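Local coordinates for protein ML032222a iGluR (Mnemiopsis leidyi, PDB 4YKI) that binds glycine in the clamshell ligand-binding domain of a ctenophore ionotropic glutamate receptor, probably to open the ion channel of the receptor, at residues R61-L66 with A89-T94. Sequence-based numbering, arbitrary orientation. Where two conformers were deposited one is given.
Sequences RKFGAL and AIDLST. With GLY (glycine), chain E.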
# COMPACT_ATOMS: atom_id res chain seq x y z
N ARG B 61 -24.57 -2.56 11.50
CA ARG B 61 -23.56 -3.59 11.21
C ARG B 61 -23.00 -3.53 9.77
O ARG B 61 -22.55 -4.52 9.22
CB ARG B 61 -24.06 -4.98 11.64
CG ARG B 61 -24.33 -5.15 13.18
CD ARG B 61 -23.03 -5.02 14.04
NE ARG B 61 -23.19 -5.52 15.42
CZ ARG B 61 -23.69 -4.82 16.43
NH1 ARG B 61 -24.09 -3.57 16.25
NH2 ARG B 61 -23.78 -5.36 17.64
N LYS B 62 -23.00 -2.33 9.21
CA LYS B 62 -22.41 -2.09 7.90
C LYS B 62 -21.00 -1.49 8.00
O LYS B 62 -20.66 -0.83 8.97
CB LYS B 62 -23.28 -1.13 7.07
CG LYS B 62 -24.75 -1.49 6.98
CD LYS B 62 -24.98 -2.90 6.48
CE LYS B 62 -26.47 -3.18 6.39
NZ LYS B 62 -26.78 -4.62 6.20
N PHE B 63 -20.20 -1.69 6.96
CA PHE B 63 -18.92 -1.02 6.85
C PHE B 63 -19.13 0.47 6.52
O PHE B 63 -18.63 1.34 7.23
CB PHE B 63 -18.01 -1.71 5.82
CG PHE B 63 -17.16 -2.81 6.41
CD1 PHE B 63 -17.73 -4.00 6.83
CD2 PHE B 63 -15.80 -2.64 6.56
CE1 PHE B 63 -16.94 -5.00 7.39
CE2 PHE B 63 -15.02 -3.63 7.12
CZ PHE B 63 -15.59 -4.81 7.54
N GLY B 64 -19.90 0.74 5.47
CA GLY B 64 -20.36 2.09 5.16
C GLY B 64 -20.22 2.50 3.71
O GLY B 64 -19.17 2.27 3.07
N ALA B 65 -21.27 3.12 3.19
CA ALA B 65 -21.29 3.65 1.85
C ALA B 65 -22.16 4.89 1.84
O ALA B 65 -22.92 5.14 2.78
CB ALA B 65 -21.85 2.60 0.87
N LEU B 66 -22.03 5.66 0.76
CA LEU B 66 -22.78 6.89 0.58
C LEU B 66 -24.06 6.62 -0.23
O LEU B 66 -24.01 6.08 -1.34
CB LEU B 66 -21.91 7.92 -0.13
CG LEU B 66 -22.55 9.28 -0.44
CD1 LEU B 66 -23.05 9.99 0.79
CD2 LEU B 66 -21.51 10.13 -1.13
N ALA B 89 -10.97 0.89 13.22
CA ALA B 89 -9.92 -0.12 13.33
C ALA B 89 -10.45 -1.46 12.81
O ALA B 89 -11.08 -2.23 13.55
CB ALA B 89 -9.45 -0.23 14.76
N ILE B 90 -10.23 -1.71 11.52
CA ILE B 90 -10.72 -2.90 10.83
C ILE B 90 -9.93 -2.97 9.52
O ILE B 90 -9.09 -2.10 9.25
CB ILE B 90 -12.26 -2.78 10.62
CG1 ILE B 90 -12.96 -4.12 10.30
CG2 ILE B 90 -12.57 -1.71 9.57
CD1 ILE B 90 -12.59 -5.29 11.21
N ASP B 91 -10.19 -3.99 8.71
CA ASP B 91 -9.74 -3.97 7.31
C ASP B 91 -10.63 -3.02 6.53
O ASP B 91 -11.57 -3.43 5.87
CB ASP B 91 -9.76 -5.37 6.72
CG ASP B 91 -11.12 -6.06 6.77
OD1 ASP B 91 -11.78 -6.05 7.84
OD2 ASP B 91 -11.51 -6.65 5.71
N LEU B 92 -10.31 -1.73 6.61
CA LEU B 92 -11.14 -0.71 5.95
C LEU B 92 -10.56 -0.42 4.58
O LEU B 92 -9.46 0.14 4.45
CB LEU B 92 -11.26 0.59 6.76
CG LEU B 92 -12.33 1.55 6.26
CD1 LEU B 92 -13.74 1.00 6.44
CD2 LEU B 92 -12.19 2.89 6.94
N SER B 93 -11.30 -0.78 3.53
CA SER B 93 -10.81 -0.61 2.17
C SER B 93 -10.79 0.85 1.76
O SER B 93 -11.69 1.62 2.10
CB SER B 93 -11.70 -1.38 1.22
OG SER B 93 -11.73 -2.73 1.63
N THR B 94 -9.76 1.21 1.00
CA THR B 94 -9.62 2.56 0.47
C THR B 94 -10.42 2.73 -0.81
O THR B 94 -10.24 1.97 -1.77
CB THR B 94 -8.14 2.91 0.22
OG1 THR B 94 -7.55 1.94 -0.65
CG2 THR B 94 -7.39 2.96 1.53
N GLY E . -13.41 -4.51 3.93
CA GLY E . -14.79 -4.09 3.60
C GLY E . -14.96 -2.60 3.50
O GLY E . -16.08 -2.17 3.13
OXT GLY E . -14.02 -1.84 3.81
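Phe63 reaches from the loop between strand 52-56 and helix 75-81 to Ile90, Asp91 and Leu92, and the bound glycine lies against one face of its ring. This is the glycine pocket of an ionotropic glutamate receptor ligand-binding domain, of the periplasmic-binding-protein type, at the corner where the chain leaves strand 87-89 of the parallel sheet for strand 91-93 of the mixed sheet. Followed outward, the side chain meets the ligand first: CB lies 3.3 Å from the ligand O, CG also nears that oxygen, and CD2 comes within 3.2 Å of the ligand C. The ligand CA sits 3.4 Å above the ring plane, offset toward the rim, beneath CE2. That same CE2 lies 3.7 Å from Asp91 O, oblique to the ring, and close to Ile90 CG1. CZ, the tip, has this CG1 and Asp91 OD1 as neighbours. Ile90 presents the branch anti to its own backbone nitrogen (chi1 -162°). Leu92 CD1 instead comes in at the ring edge, 4.2 Å from CD2. The Asp91 carboxylate is turned 82° from the ring plane.

No hydrogen bond joins the two segments directly; the polar work goes through the ligand. Its amino group donates to Asp91 O at 2.9 Å and weakly to OD2, while Ser93 N gives a nearly straight bond (174°) to OXT at 2.9 Å. Beyond the segments, Arg98, His145 and Glu188 also hydrogen-bond the ligand, and Arg144 makes a cation-pi contact with Phe63. Replacing Phe63 with an alanine is likely to uncover one side of the ligand and leave Ile90 CG1 and Leu92 CD1 without their aromatic neighbour. The Asp91 carbonyl and the carboxylates of Asp91 and Glu188 suit the amino group, the Ser93 N-H and, consistent with their donor character, Arg98 and His145 suit the carboxylate, and the ring covers the ligand's CA and carboxylate on one side.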